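Local coordinates for protein pectate lyase/Amb allergen (Acidovorax citrulli, PDB 4HWV) that probably cleaves pectate, the de-esterified pectin of plant cell walls, as a calcium-binding, secreted lyase of polysaccharide lyase family 1, at residues Val346-Asn350 / Asn351-Asn355; Ala359-Asp362 / Tyr363-Leu366. All blocks are in the same frame, centred on the assembly; numbering follows the deposited sequence.

Contact 1. Residues Val346-Asn350 / Asn351-Asn355; sequences VHLYN and NYYEN
ND2 of N351 donates to the carbonyl of F326 and OD1 of the same amide accepts from the backbone NH of N329, so both ends of a group folded back against L348 and Y349 are held by the preceding coil. The following coil, through the OD1 of N382, takes the backbone NH of N351. Within the bend itself the amide only packs: ND2 lies 3.8 Å from L348 CB and 3.3 Å from Y349 O, the latter at an angle too poor for a bond. A first torsion of -57° sets the N351 CG beside its own backbone N, and this turns the group back over the preceding peptides. The chain turns at N350, whose backbone is in the left-handed helical region, phi 55° and psi 45°. Two strands, 346-349 and 352-355, meet here at a sharp corner, the short turn between the second and third strands of a coil in the right-handed parallel beta-helix; pectate lyases set inward-facing asparagines at this corner in successive coils, and N329, N351 and N382 fit that pattern. N350 turns the other way. Its amide leaves the corner, OD1 accepting from E465 N and ND2 donating to N381 O, with L470 of helix 470-477 against it. Across the inside of the angle, the side chains of L348 and Y353 approach at about a right angle, one from each strand. Leucine CD2 reaches the phenol oxygen, Y353 OH, at 3.6 Å. That hydroxyl is buried, yet it is bonded to the carbonyl of Q338, so the methyl group touches a polar atom whose hydrogen-bonding need is met by the neighbouring coil.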
loop_
_atom_site.group_PDB
_atom_site.type_symbol
_atom_site.label_atom_id
_atom_site.label_comp_id
_atom_site.label_asym_id
_atom_site.label_seq_id
_atom_site.Cartn_x
_atom_site.Cartn_y
_atom_site.Cartn_z
ATOM N N VAL A 346 -30.003 12.519 -5.917
ATOM C CA VAL A 346 -28.556 12.485 -6.131
ATOM C C VAL A 346 -28.227 12.696 -7.609
ATOM O O VAL A 346 -28.754 12.007 -8.490
ATOM C CB VAL A 346 -27.966 11.164 -5.628
ATOM C CG1 VAL A 346 -26.479 11.047 -5.950
ATOM C CG2 VAL A 346 -28.193 11.047 -4.127
ATOM N N HIS A 347 -27.380 13.694 -7.863
ATOM C CA HIS A 347 -26.990 14.094 -9.204
ATOM C C HIS A 347 -25.534 13.704 -9.414
ATOM O O HIS A 347 -24.678 14.114 -8.634
ATOM C CB HIS A 347 -27.181 15.616 -9.302
ATOM C CG HIS A 347 -26.914 16.212 -10.650
ATOM N ND1 HIS A 347 -26.649 17.557 -10.795
ATOM C CD2 HIS A 347 -26.919 15.689 -11.903
ATOM C CE1 HIS A 347 -26.513 17.846 -12.075
ATOM N NE2 HIS A 347 -26.656 16.730 -12.773
ATOM N N LEU A 348 -25.256 12.915 -10.450
ATOM C CA LEU A 348 -23.866 12.561 -10.787
ATOM C C LEU A 348 -23.623 13.054 -12.198
ATOM O O LEU A 348 -24.262 12.582 -13.135
ATOM C CB LEU A 348 -23.625 11.043 -10.744
ATOM C CG LEU A 348 -23.931 10.388 -9.391
ATOM C CD1 LEU A 348 -25.305 9.724 -9.412
ATOM C CD2 LEU A 348 -22.828 9.411 -8.978
ATOM N N TYR A 349 -22.740 14.032 -12.350
ATOM C CA TYR A 349 -22.429 14.519 -13.682
ATOM C C TYR A 349 -20.942 14.705 -13.924
ATOM O O TYR A 349 -20.202 15.066 -13.020
ATOM C CB TYR A 349 -23.211 15.803 -14.029
ATOM C CG TYR A 349 -22.859 17.091 -13.301
ATOM C CD1 TYR A 349 -23.428 17.408 -12.067
ATOM C CD2 TYR A 349 -22.010 18.038 -13.884
ATOM C CE1 TYR A 349 -23.147 18.618 -11.443
ATOM C CE2 TYR A 349 -21.718 19.237 -13.250
ATOM C CZ TYR A 349 -22.288 19.518 -12.040
ATOM O OH TYR A 349 -21.995 20.719 -11.407
ATOM N N ASN A 350 -20.507 14.413 -15.146
ATOM C CA ASN A 350 -19.118 14.667 -15.529
ATOM C C ASN A 350 -18.125 14.008 -14.572
ATOM O O ASN A 350 -17.148 14.634 -14.148
ATOM C CB ASN A 350 -18.813 16.172 -15.622
ATOM C CG ASN A 350 -19.496 16.870 -16.795
ATOM O OD1 ASN A 350 -19.732 18.063 -16.715
ATOM N ND2 ASN A 350 -19.749 16.153 -17.907
ATOM N N ASN A 351 -18.384 12.752 -14.230
ATOM C CA ASN A 351 -17.390 11.952 -13.522
ATOM C C ASN A 351 -16.744 10.966 -14.493
ATOM O O ASN A 351 -17.335 10.625 -15.521
ATOM C CB ASN A 351 -18.037 11.190 -12.368
ATOM C CG ASN A 351 -18.732 12.109 -11.405
ATOM O OD1 ASN A 351 -18.084 12.824 -10.629
ATOM N ND2 ASN A 351 -20.060 12.143 -11.474
ATOM N N TYR A 352 -15.521 10.554 -14.175
ATOM C CA TYR A 352 -14.802 9.555 -14.959
ATOM C C TYR A 352 -14.613 8.318 -14.097
ATOM O O TYR A 352 -13.896 8.353 -13.090
ATOM C CB TYR A 352 -13.438 10.099 -15.381
ATOM C CG TYR A 352 -12.548 9.108 -16.098
ATOM C CD1 TYR A 352 -13.076 8.134 -16.940
ATOM C CD2 TYR A 352 -11.173 9.175 -15.966
ATOM C CE1 TYR A 352 -12.253 7.241 -17.604
ATOM C CE2 TYR A 352 -10.340 8.281 -16.625
ATOM C CZ TYR A 352 -10.893 7.321 -17.446
ATOM O OH TYR A 352 -10.076 6.446 -18.129
ATOM N N TYR A 353 -15.274 7.232 -14.494
ATOM C CA TYR A 353 -15.121 5.930 -13.862
ATOM C C TYR A 353 -14.093 5.140 -14.646
ATOM O O TYR A 353 -14.181 5.045 -15.873
ATOM C CB TYR A 353 -16.433 5.167 -13.934
ATOM C CG TYR A 353 -17.595 5.746 -13.162
ATOM C CD1 TYR A 353 -18.370 6.799 -13.675
ATOM C CD2 TYR A 353 -17.964 5.200 -11.937
ATOM C CE1 TYR A 353 -19.468 7.284 -12.965
ATOM C CE2 TYR A 353 -19.047 5.681 -11.226
ATOM C CZ TYR A 353 -19.806 6.710 -11.743
ATOM O OH TYR A 353 -20.890 7.185 -11.041
ATOM N N GLU A 354 -13.145 4.540 -13.940
ATOM C CA GLU A 354 -12.056 3.826 -14.575
ATOM C C GLU A 354 -11.701 2.590 -13.766
ATOM O O GLU A 354 -11.276 2.699 -12.606
ATOM C CB GLU A 354 -10.831 4.739 -14.711
ATOM C CG GLU A 354 -9.643 4.075 -15.404
ATOM C CD GLU A 354 -8.397 4.950 -15.496
ATOM O OE1 GLU A 354 -8.356 6.021 -14.856
ATOM O OE2 GLU A 354 -7.454 4.545 -16.199
ATOM N N ASN A 355 -11.868 1.414 -14.366
ATOM C CA ASN A 355 -11.581 0.166 -13.663
ATOM C C ASN A 355 -11.522 -0.971 -14.672
ATOM O O ASN A 355 -11.654 -0.754 -15.894
ATOM C CB ASN A 355 -12.648 -0.114 -12.581
ATOM C CG ASN A 355 -12.125 -0.992 -11.427
ATOM O OD1 ASN A 355 -11.063 -1.604 -11.536
ATOM N ND2 ASN A 355 -12.895 -1.085 -10.339
#

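Contact 2. Residues Ala359-Asp362 / Tyr363-Leu366; sequences ASAD and YPWL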
loop_
_atom_site.group_PDB
_atom_site.type_symbol
_atom_site.label_atom_id
_atom_site.label_comp_id
_atom_site.label_asym_id
_atom_site.label_seq_id
_atom_site.Cartn_x
_atom_site.Cartn_y
_atom_site.Cartn_z
ATOM N N ALA A 359 -11.024 -10.372 -12.629
ATOM C CA ALA A 359 -11.271 -10.859 -11.277
ATOM C C ALA A 359 -9.990 -10.924 -10.455
ATOM O O ALA A 359 -10.038 -11.074 -9.223
ATOM C CB ALA A 359 -11.952 -12.227 -11.319
ATOM N N SER A 360 -8.845 -10.796 -11.117
ATOM C CA SER A 360 -7.570 -10.840 -10.408
ATOM C C SER A 360 -7.098 -9.473 -9.925
ATOM O O SER A 360 -6.128 -9.399 -9.174
ATOM C CB SER A 360 -6.484 -11.500 -11.268
ATOM O OG SER A 360 -6.055 -10.640 -12.317
ATOM N N ALA A 361 -7.762 -8.401 -10.363
ATOM C CA ALA A 361 -7.441 -7.047 -9.908
ATOM C C ALA A 361 -7.684 -6.896 -8.405
ATOM O O ALA A 361 -8.422 -7.670 -7.806
ATOM C CB ALA A 361 -8.264 -6.012 -10.690
ATOM N N ASP A 362 -7.094 -5.879 -7.795
ATOM C CA ASP A 362 -7.293 -5.676 -6.353
ATOM C C ASP A 362 -8.731 -5.290 -6.017
ATOM O O ASP A 362 -9.307 -5.760 -5.021
ATOM C CB ASP A 362 -6.349 -4.616 -5.805
ATOM C CG ASP A 362 -5.004 -5.190 -5.404
ATOM O OD1 ASP A 362 -4.738 -6.386 -5.686
ATOM O OD2 ASP A 362 -4.208 -4.438 -4.801
ATOM N N TYR A 363 -9.321 -4.456 -6.867
ATOM C CA TYR A 363 -10.689 -3.991 -6.659
ATOM C C TYR A 363 -11.468 -4.147 -7.955
ATOM O O TYR A 363 -11.839 -3.167 -8.585
ATOM C CB TYR A 363 -10.699 -2.534 -6.196
ATOM C CG TYR A 363 -10.110 -2.344 -4.821
ATOM C CD1 TYR A 363 -10.866 -2.616 -3.674
ATOM C CD2 TYR A 363 -8.798 -1.888 -4.663
ATOM C CE1 TYR A 363 -10.338 -2.441 -2.406
ATOM C CE2 TYR A 363 -8.246 -1.718 -3.396
ATOM C CZ TYR A 363 -9.022 -1.983 -2.268
ATOM O OH TYR A 363 -8.506 -1.820 -0.997
ATOM N N PRO A 364 -11.704 -5.397 -8.370
ATOM C CA PRO A 364 -12.423 -5.582 -9.640
ATOM C C PRO A 364 -13.799 -4.928 -9.586
ATOM O O PRO A 364 -14.484 -4.998 -8.572
ATOM C CB PRO A 364 -12.571 -7.116 -9.763
ATOM C CG PRO A 364 -11.595 -7.678 -8.780
ATOM C CD PRO A 364 -11.482 -6.663 -7.662
ATOM N N TRP A 365 -14.194 -4.304 -10.682
ATOM C CA TRP A 365 -15.502 -3.686 -10.778
ATOM C C TRP A 365 -16.622 -4.713 -10.600
ATOM O O TRP A 365 -16.682 -5.744 -11.293
ATOM C CB TRP A 365 -15.648 -3.063 -12.149
ATOM C CG TRP A 365 -16.949 -2.352 -12.423
ATOM C CD1 TRP A 365 -18.158 -2.925 -12.738
ATOM C CD2 TRP A 365 -17.156 -0.931 -12.457
ATOM N NE1 TRP A 365 -19.098 -1.952 -12.953
ATOM C CE2 TRP A 365 -18.507 -0.719 -12.796
ATOM C CE3 TRP A 365 -16.327 0.180 -12.226
ATOM C CZ2 TRP A 365 -19.047 0.549 -12.930
ATOM C CZ3 TRP A 365 -16.869 1.436 -12.370
ATOM C CH2 TRP A 365 -18.220 1.612 -12.720
ATOM N N LEU A 366 -17.529 -4.394 -9.686
ATOM C CA LEU A 366 -18.738 -5.182 -9.491
ATOM C C LEU A 366 -19.986 -4.416 -9.949
ATOM O O LEU A 366 -20.801 -4.950 -10.702
ATOM C CB LEU A 366 -18.882 -5.598 -8.021
ATOM C CG LEU A 366 -20.167 -6.369 -7.712
ATOM C CD1 LEU A 366 -20.261 -7.703 -8.464
ATOM C CD2 LEU A 366 -20.236 -6.587 -6.215
#
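Y363 leaves D362 with its ring tucked back beside the peptide that joins them, the carbonyl oxygen of D362 lying over one face. The distance from D362 O to Y363 CG is 3.5 Å, and ring atom CD2 comes within 3.8 Å of D362 CB, so backbone and side chain of the aspartate both border the aromatic group. The first torsion of -67° brings this about by holding CG next to the tyrosine's own N. Further out, the phenol oxygen accepts from the backbone NH of D251, and the ring meets H250 edge-to-face; the same histidine binds OD2 of D362 through ND1, thereby bracing the two consecutive side chains together. P364 comes next, its ring packed against the residues before D362. Its CD sits 3.2 Å from A361 O and its CG 3.8 Å from A359 O, while the methyl of A361 approaches P364 CG at 4.2 Å. The pyrrolidine ring packs by its carbon atoms against A359 and A361, and the two segments share no hydrogen bond. W365 and L366 lead the chain onward, the indole NE1 donating to the carbonyl of D397. D362 also packs on D248 of the second subunit. The whole bend belongs to the loop between strands 345-356 and 369-371 of the beta-helix: A361 touches T356 at the end of strand 345-356, W365 bonds to the backbone of T356 through its own, and L366 packs on R335 and Q336 of strand 334-336.

In the fold
Contact 1 precedes contact 2 along the chain, and their centres lie 19 Å apart within a single coil of the parallel beta-helix. Residues 346-355 form the corner within strand 345-356; residues 359-366 belong to the loop that carries the chain on to strand 369-371. The two meet where the strand ends: ND2 of N355 probably donates to Y363 O over 2.9 Å, and Y353 CD2 packs 3.7 Å from W365 CH2. A buried corner is thereby tied to a surface loop, whose Y363 side chain lies about 12 Å from that of the calcium ligand D278. The corner belongs to the repeating framework and the loop to its surface, and the end of strand 345-356 joins them.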